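Local coordinates for protein isoflavone reductase (Medicago sativa, PDB 2GAS) that reduces achiral isoflavones such as 2'-hydroxyformononetin to chiral isoflavanones with NADPH, yielding the penultimate intermediate on the way to the alfalfa phytoalexin (-)-medicarpin, at residues I14-H17 with I18-S22; P42-K45 with E46-D50; D50-S54 with L55-L59. All coordinates share one frame; numbering follows the deposited sequence.

From the N terminus, interaction 1 comes first, at the start of helix 15-25, directly behind strand 5-8 and the glycine-rich loop that probably binds NADP(+). Interaction 2 follows on the opening turns of helix 42-54, and interaction 3 leads from the last turn of that helix into strand 58-61. All three are local contacts within unbroken stretches, so none closes a long loop; they run in series without nesting or crossing, and interactions 2 and 3 share D50. Across space, R16 and W20 of interaction 1 pack on T44 and L48 of interaction 2 and on N51, Y52 and L55 of interaction 3, pairing two neighbouring helices of the Rossmann fold.

Interaction 1: I14-H17 with I18-S22; sequences IGRH and IVWAS
I14 O lies 3.5 Å from I18 N, while the end of the isoleucine side chain leads away from residues 18-22. G15 O accepts V19 N at 3.0 Å, nearly along the C=O axis (163°), and a weaker bond from I18 N; V19 CG2 also leans on this oxygen. Next comes R16, whose O receives W20 N and sits above one face of the indole, toward its rim. With CG in the crowded position between backbone N and carbonyl carbon (chi1 68°), the arginine chain runs beside W20, pointing the same way: CB sits over the six-membered ring in a CH-pi contact, 4.2 Å from its centroid, and CG comes within 3.6 Å of W20 CZ3. The guanidinium stands almost upright to the indole and is engaged elsewhere, NE on G12 O and NH2 on T11 O. These residues belong to the glycine-rich loop in the beta-alpha-beta unit of strand 5-8, helix 15-25 and strand 29-33, the first of the Rossmann fold; I14 and G15 are part of the same loop, so R16 ties it to the helix it introduces. H17 meets W20 from another direction: an edge of the indole is turned toward the imidazole face in an offset edge-to-face pair, planes at 74° and centroids 5.3 Å apart, with H17 ND1 3.7 Å from W20 CE3. Were W20 replaced by an alanine, R16 and H17 would probably lose the ring on which both pack, and N51 OD1 its NE1 donor. H17 O in turn accepts A21 N at 3.0 Å, from above the carbonyl plane, and A21 CB rests against that same oxygen.

Interaction 2: P42-K45 with E46-D50; sequences PETK and EELID
From P42 O to E46 N, E43 O to E47 N, T44 O to L48 N and K45 O to I49 N, four successive i to i+4 hydrogen bonds form the opening turns of helix 42-54, the last of them nearly straight at the hydrogen (170°). On the outer side, E43 and E47 are one turn apart and both extend beyond CG. Their carboxylates stay separate, E43 OE1 lying 4.5 Å from E47 OE2, and a single water fits between: it donates to E43 OE1 and to E47 OE2, 2.7 Å from each. Two donated bonds to two probably negative groups would offset part of their mutual repulsion. The aliphatic part of E47 lies against the helix, CB and CG each 3.2 Å from E43 O. On the inward side T44 and L48 lie side by side, pointing the same way. With OG1 beside the backbone N (chi1 -58°), T44 turns its CG2 methyl to L48 CD2, 3.7 Å away, which leaves the methyl groups rather than the hydroxyl in the contact. K45 stretches fully out from the helix, and its CG comes no nearer than 4.2 Å to I49 CG1; I49 CG1 instead lies 3.0 Å from K45 O. The helix links strands 29-33 and 58-61 in a beta-alpha-beta unit, and beside it T44 and L48 pack on R16, and L48 also on W20, of helix 15-25. L48 and I49 touch T11 of the glycine-rich loop, while K45 lies against T38 in the connection from strand 29-33.

Interaction 3: D50-S54 with L55-L59; sequences DNYQS and LGVIL
Y52 O takes two backbone donors at the end of helix 42-54: V57 N and L55 N, each at 3.0 Å, approach it from opposite faces of the carbonyl plane. The V57 N to Y52 O bond and that from G56 N to Q53 O, at 3.1 Å, make a Schellman motif. G56 carries the positive phi (95°) that turns the chain out of the helix; a side chain there would press on the carbonyl oxygen of L55. V57 folds back over the last turn as the apolar partner of the motif, its CB 3.7 Å from Y52 CB. On another side L55 crosses N51, CD1 lying 3.3 Å from N51 OD1, whose polar partner is W20, and its CG rests against N51 O. That carbonyl is gripped from within the helix by S54, whose OG, set between backbone N and carbonyl carbon (chi1 72°), donates to N51 O at 2.6 Å; L55 N adds only a weak bond. Farther along, Q53 and L59 meet at about a right angle: L59 CD1 lies across the end of the glutamine, against its amide and CG, 3.3 Å from Q53 NE2. A second shell fixes the first: the Y52 ring meets that of W20, planes at about 80°, and its hydroxyl is hydrogen-bonded to P10 O of the glycine-rich loop. The turn thus joins helix 42-54 to strand 58-61, an outermost strand of the parallel sheet, where I58 is bonded through its backbone to T29 and A31. V57 packs on V19 and I23 of helix 15-25 and on A31, and L59 touches V33 of strand 29-33.

Interaction 1: I14-H17 with I18-S22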
loop_
_atom_site.group_PDB
_atom_site.type_symbol
_atom_site.label_atom_id
_atom_site.label_comp_id
_atom_site.label_asym_id
_atom_site.label_seq_id
_atom_site.Cartn_x
_atom_site.Cartn_y
_atom_site.Cartn_z
ATOM N N ILE A 14 -7.289 -2.380 1.096
ATOM C CA ILE A 14 -6.588 -1.809 -0.046
ATOM C C ILE A 14 -7.154 -2.298 -1.373
ATOM O O ILE A 14 -7.382 -1.513 -2.293
ATOM C CB ILE A 14 -5.082 -2.165 0.017
ATOM C CG1 ILE A 14 -4.485 -1.650 1.329
ATOM C CG2 ILE A 14 -4.349 -1.588 -1.183
ATOM C CD1 ILE A 14 -4.782 -0.193 1.623
ATOM N N GLY A 15 -7.382 -3.604 -1.459
ATOM C CA GLY A 15 -7.898 -4.198 -2.678
ATOM C C GLY A 15 -9.187 -3.618 -3.226
ATOM O O GLY A 15 -9.323 -3.491 -4.438
ATOM N N ARG A 16 -10.127 -3.264 -2.357
ATOM C CA ARG A 16 -11.400 -2.726 -2.834
ATOM C C ARG A 16 -11.218 -1.469 -3.678
ATOM O O ARG A 16 -11.933 -1.266 -4.657
ATOM C CB ARG A 16 -12.344 -2.441 -1.657
ATOM C CG ARG A 16 -11.898 -1.305 -0.745
ATOM C CD ARG A 16 -12.727 -1.271 0.540
ATOM N NE ARG A 16 -12.482 -2.451 1.368
ATOM C CZ ARG A 16 -13.064 -2.674 2.542
ATOM N NH1 ARG A 16 -13.932 -1.795 3.032
ATOM N NH2 ARG A 16 -12.774 -3.769 3.231
ATOM N N HIS A 17 -10.258 -0.629 -3.314
ATOM C CA HIS A 17 -10.034 0.600 -4.066
ATOM C C HIS A 17 -9.381 0.342 -5.412
ATOM O O HIS A 17 -9.537 1.127 -6.349
ATOM C CB HIS A 17 -9.217 1.571 -3.216
ATOM C CG HIS A 17 -9.958 2.052 -2.009
ATOM N ND1 HIS A 17 -11.026 2.918 -2.093
ATOM C CD2 HIS A 17 -9.852 1.710 -0.702
ATOM C CE1 HIS A 17 -11.550 3.087 -0.892
ATOM N NE2 HIS A 17 -10.856 2.363 -0.030
ATOM N N ILE A 18 -8.643 -0.761 -5.504
ATOM C CA ILE A 18 -8.013 -1.147 -6.756
ATOM C C ILE A 18 -9.115 -1.668 -7.678
ATOM O O ILE A 18 -9.136 -1.360 -8.872
ATOM C CB ILE A 18 -6.953 -2.244 -6.517
ATOM C CG1 ILE A 18 -5.860 -1.693 -5.606
ATOM C CG2 ILE A 18 -6.354 -2.696 -7.842
ATOM C CD1 ILE A 18 -5.079 -0.566 -6.211
ATOM N N VAL A 19 -10.038 -2.448 -7.119
ATOM C CA VAL A 19 -11.151 -2.969 -7.907
ATOM C C VAL A 19 -11.967 -1.790 -8.442
ATOM O O VAL A 19 -12.259 -1.720 -9.636
ATOM C CB VAL A 19 -12.085 -3.874 -7.066
ATOM C CG1 VAL A 19 -13.337 -4.210 -7.865
ATOM C CG2 VAL A 19 -11.354 -5.152 -6.666
ATOM N N TRP A 20 -12.321 -0.854 -7.567
ATOM C CA TRP A 20 -13.109 0.294 -8.007
ATOM C C TRP A 20 -12.381 1.166 -9.036
ATOM O O TRP A 20 -12.997 1.670 -9.974
ATOM C CB TRP A 20 -13.547 1.143 -6.808
ATOM C CG TRP A 20 -14.597 0.464 -5.960
ATOM C CD1 TRP A 20 -15.643 -0.295 -6.408
ATOM C CD2 TRP A 20 -14.716 0.505 -4.536
ATOM N NE1 TRP A 20 -16.405 -0.728 -5.351
ATOM C CE2 TRP A 20 -15.859 -0.250 -4.188
ATOM C CE3 TRP A 20 -13.968 1.110 -3.512
ATOM C CZ2 TRP A 20 -16.275 -0.420 -2.861
ATOM C CZ3 TRP A 20 -14.380 0.940 -2.191
ATOM C CH2 TRP A 20 -15.525 0.180 -1.880
ATOM N N ALA A 21 -11.073 1.342 -8.873
ATOM C CA ALA A 21 -10.322 2.161 -9.820
ATOM C C ALA A 21 -10.255 1.468 -11.179
ATOM O O ALA A 21 -10.261 2.120 -12.222
ATOM C CB ALA A 21 -8.907 2.431 -9.289
ATOM N N SER A 22 -10.196 0.141 -11.167
ATOM C CA SER A 22 -10.130 -0.613 -12.410
ATOM C C SER A 22 -11.445 -0.418 -13.162
ATOM O O SER A 22 -11.448 -0.184 -14.371
ATOM C CB SER A 22 -9.881 -2.093 -12.119
ATOM O OG SER A 22 -9.713 -2.828 -13.321
#

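Interaction 2: P42-K45 with E46-D50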
loop_
_atom_site.group_PDB
_atom_site.type_symbol
_atom_site.label_atom_id
_atom_site.label_comp_id
_atom_site.label_asym_id
_atom_site.label_seq_id
_atom_site.Cartn_x
_atom_site.Cartn_y
_atom_site.Cartn_z
ATOM N N PRO A 42 -18.763 -11.371 7.308
ATOM C CA PRO A 42 -19.841 -11.579 6.335
ATOM C C PRO A 42 -20.526 -10.339 5.770
ATOM O O PRO A 42 -20.949 -10.343 4.614
ATOM C CB PRO A 42 -20.811 -12.482 7.092
ATOM C CG PRO A 42 -20.676 -11.994 8.495
ATOM C CD PRO A 42 -19.167 -11.849 8.644
ATOM N N GLU A 43 -20.656 -9.283 6.565
ATOM C CA GLU A 43 -21.305 -8.085 6.050
ATOM C C GLU A 43 -20.412 -7.395 5.034
ATOM O O GLU A 43 -20.867 -7.020 3.959
ATOM C CB GLU A 43 -21.662 -7.111 7.174
ATOM C CG GLU A 43 -22.565 -7.711 8.229
ATOM C CD GLU A 43 -23.260 -6.664 9.072
ATOM O OE1 GLU A 43 -22.765 -5.515 9.153
ATOM O OE2 GLU A 43 -24.299 -6.995 9.666
ATOM N N THR A 44 -19.133 -7.248 5.363
ATOM C CA THR A 44 -18.205 -6.594 4.450
ATOM C C THR A 44 -18.044 -7.391 3.158
ATOM O O THR A 44 -18.107 -6.837 2.062
ATOM C CB THR A 44 -16.827 -6.401 5.114
ATOM O OG1 THR A 44 -16.986 -5.623 6.304
ATOM C CG2 THR A 44 -15.866 -5.685 4.167
ATOM N N LYS A 45 -17.858 -8.699 3.282
ATOM C CA LYS A 45 -17.683 -9.534 2.102
ATOM C C LYS A 45 -18.909 -9.450 1.194
ATOM O O LYS A 45 -18.799 -9.170 -0.001
ATOM C CB LYS A 45 -17.429 -10.984 2.521
ATOM C CG LYS A 45 -17.149 -11.925 1.366
ATOM C CD LYS A 45 -16.713 -13.290 1.880
ATOM C CE LYS A 45 -16.420 -14.250 0.743
ATOM N NZ LYS A 45 -15.909 -15.556 1.251
ATOM N N GLU A 46 -20.078 -9.672 1.781
ATOM C CA GLU A 46 -21.337 -9.640 1.052
ATOM C C GLU A 46 -21.575 -8.290 0.374
ATOM O O GLU A 46 -21.891 -8.226 -0.815
ATOM C CB GLU A 46 -22.481 -9.955 2.019
ATOM C CG GLU A 46 -23.482 -10.969 1.508
ATOM C CD GLU A 46 -24.482 -10.366 0.550
ATOM O OE1 GLU A 46 -25.218 -9.446 0.966
ATOM O OE2 GLU A 46 -24.536 -10.812 -0.617
ATOM N N GLU A 47 -21.420 -7.208 1.129
ATOM C CA GLU A 47 -21.631 -5.876 0.577
ATOM C C GLU A 47 -20.677 -5.554 -0.567
ATOM O O GLU A 47 -21.080 -5.003 -1.588
ATOM C CB GLU A 47 -21.490 -4.816 1.670
ATOM C CG GLU A 47 -22.665 -4.763 2.625
ATOM C CD GLU A 47 -22.498 -3.695 3.683
ATOM O OE1 GLU A 47 -22.164 -2.545 3.319
ATOM O OE2 GLU A 47 -22.708 -4.003 4.875
ATOM N N LEU A 48 -19.407 -5.895 -0.394
ATOM C CA LEU A 48 -18.417 -5.618 -1.421
ATOM C C LEU A 48 -18.656 -6.456 -2.677
ATOM O O LEU A 48 -18.666 -5.930 -3.789
ATOM C CB LEU A 48 -17.014 -5.877 -0.862
ATOM C CG LEU A 48 -16.038 -4.719 -0.620
ATOM C CD1 LEU A 48 -16.752 -3.393 -0.445
ATOM C CD2 LEU A 48 -15.193 -5.055 0.597
ATOM N N ILE A 49 -18.859 -7.758 -2.505
ATOM C CA ILE A 49 -19.090 -8.628 -3.652
ATOM C C ILE A 49 -20.338 -8.221 -4.439
ATOM O O ILE A 49 -20.328 -8.226 -5.673
ATOM C CB ILE A 49 -19.218 -10.102 -3.217
ATOM C CG1 ILE A 49 -17.916 -10.557 -2.549
ATOM C CG2 ILE A 49 -19.532 -10.978 -4.424
ATOM C CD1 ILE A 49 -16.700 -10.483 -3.442
ATOM N N ASP A 50 -21.411 -7.876 -3.733
ATOM C CA ASP A 50 -22.640 -7.456 -4.399
ATOM C C ASP A 50 -22.368 -6.191 -5.202
ATOM O O ASP A 50 -22.815 -6.058 -6.344
ATOM C CB ASP A 50 -23.744 -7.164 -3.385
ATOM C CG ASP A 50 -24.387 -8.422 -2.832
ATOM O OD1 ASP A 50 -24.132 -9.522 -3.374
ATOM O OD2 ASP A 50 -25.165 -8.298 -1.861
HETATM O O HOH W 1 -22.360 -3.440 7.455
#

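Interaction 3: D50-S54 with L55-L59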
loop_
_atom_site.group_PDB
_atom_site.type_symbol
_atom_site.label_atom_id
_atom_site.label_comp_id
_atom_site.label_asym_id
_atom_site.label_seq_id
_atom_site.Cartn_x
_atom_site.Cartn_y
_atom_site.Cartn_z
ATOM N N ASP A 50 -21.411 -7.876 -3.733
ATOM C CA ASP A 50 -22.640 -7.456 -4.399
ATOM C C ASP A 50 -22.368 -6.191 -5.202
ATOM O O ASP A 50 -22.815 -6.058 -6.344
ATOM C CB ASP A 50 -23.744 -7.164 -3.385
ATOM C CG ASP A 50 -24.387 -8.422 -2.832
ATOM O OD1 ASP A 50 -24.132 -9.522 -3.374
ATOM O OD2 ASP A 50 -25.165 -8.298 -1.861
ATOM N N ASN A 51 -21.639 -5.260 -4.593
ATOM C CA ASN A 51 -21.308 -4.013 -5.258
ATOM C C ASN A 51 -20.481 -4.279 -6.509
ATOM O O ASN A 51 -20.760 -3.730 -7.577
ATOM C CB ASN A 51 -20.545 -3.083 -4.306
ATOM C CG ASN A 51 -20.092 -1.807 -4.985
ATOM O OD1 ASN A 51 -19.020 -1.755 -5.580
ATOM N ND2 ASN A 51 -20.925 -0.773 -4.919
ATOM N N TYR A 52 -19.469 -5.129 -6.379
ATOM C CA TYR A 52 -18.614 -5.465 -7.509
ATOM C C TYR A 52 -19.432 -6.034 -8.664
ATOM O O TYR A 52 -19.281 -5.611 -9.809
ATOM C CB TYR A 52 -17.556 -6.491 -7.090
ATOM C CG TYR A 52 -16.563 -6.000 -6.054
ATOM C CD1 TYR A 52 -15.681 -6.893 -5.448
ATOM C CD2 TYR A 52 -16.508 -4.658 -5.671
ATOM C CE1 TYR A 52 -14.771 -6.469 -4.482
ATOM C CE2 TYR A 52 -15.597 -4.219 -4.700
ATOM C CZ TYR A 52 -14.735 -5.138 -4.108
ATOM O OH TYR A 52 -13.865 -4.734 -3.114
ATOM N N GLN A 53 -20.304 -6.989 -8.367
ATOM C CA GLN A 53 -21.119 -7.585 -9.417
ATOM C C GLN A 53 -22.051 -6.572 -10.077
ATOM O O GLN A 53 -22.289 -6.643 -11.286
ATOM C CB GLN A 53 -21.915 -8.769 -8.863
ATOM C CG GLN A 53 -21.027 -9.947 -8.485
ATOM C CD GLN A 53 -21.805 -11.229 -8.260
ATOM O OE1 GLN A 53 -22.655 -11.307 -7.379
ATOM N NE2 GLN A 53 -21.514 -12.242 -9.066
ATOM N N SER A 54 -22.569 -5.627 -9.298
ATOM C CA SER A 54 -23.464 -4.615 -9.852
ATOM C C SER A 54 -22.706 -3.683 -10.796
ATOM O O SER A 54 -23.313 -3.013 -11.635
ATOM C CB SER A 54 -24.119 -3.793 -8.735
ATOM O OG SER A 54 -23.195 -2.911 -8.118
ATOM N N LEU A 55 -21.381 -3.645 -10.653
ATOM C CA LEU A 55 -20.523 -2.804 -11.483
ATOM C C LEU A 55 -19.925 -3.537 -12.679
ATOM O O LEU A 55 -19.200 -2.947 -13.482
ATOM C CB LEU A 55 -19.379 -2.225 -10.644
ATOM C CG LEU A 55 -19.746 -1.240 -9.537
ATOM C CD1 LEU A 55 -18.496 -0.893 -8.737
ATOM C CD2 LEU A 55 -20.374 0.012 -10.145
ATOM N N GLY A 56 -20.208 -4.826 -12.790
ATOM C CA GLY A 56 -19.681 -5.589 -13.904
ATOM C C GLY A 56 -18.395 -6.340 -13.616
ATOM O O GLY A 56 -17.787 -6.898 -14.529
ATOM N N VAL A 57 -17.962 -6.353 -12.361
ATOM C CA VAL A 57 -16.753 -7.093 -12.013
ATOM C C VAL A 57 -17.067 -8.567 -12.211
ATOM O O VAL A 57 -18.134 -9.038 -11.812
ATOM C CB VAL A 57 -16.339 -6.871 -10.539
ATOM C CG1 VAL A 57 -15.153 -7.765 -10.186
ATOM C CG2 VAL A 57 -15.967 -5.415 -10.316
ATOM N N ILE A 58 -16.142 -9.285 -12.840
ATOM C CA ILE A 58 -16.295 -10.714 -13.087
ATOM C C ILE A 58 -15.623 -11.486 -11.954
ATOM O O ILE A 58 -14.440 -11.296 -11.679
ATOM C CB ILE A 58 -15.637 -11.132 -14.430
ATOM C CG1 ILE A 58 -16.416 -10.541 -15.610
ATOM C CG2 ILE A 58 -15.596 -12.644 -14.546
ATOM C CD1 ILE A 58 -16.364 -9.043 -15.703
ATOM N N LEU A 59 -16.381 -12.351 -11.290
ATOM C CA LEU A 59 -15.831 -13.133 -10.192
ATOM C C LEU A 59 -15.277 -14.455 -10.688
ATOM O O LEU A 59 -15.998 -15.243 -11.301
ATOM C CB LEU A 59 -16.908 -13.423 -9.145
ATOM C CG LEU A 59 -17.640 -12.225 -8.553
ATOM C CD1 LEU A 59 -18.630 -12.721 -7.511
ATOM C CD2 LEU A 59 -16.635 -11.258 -7.936
#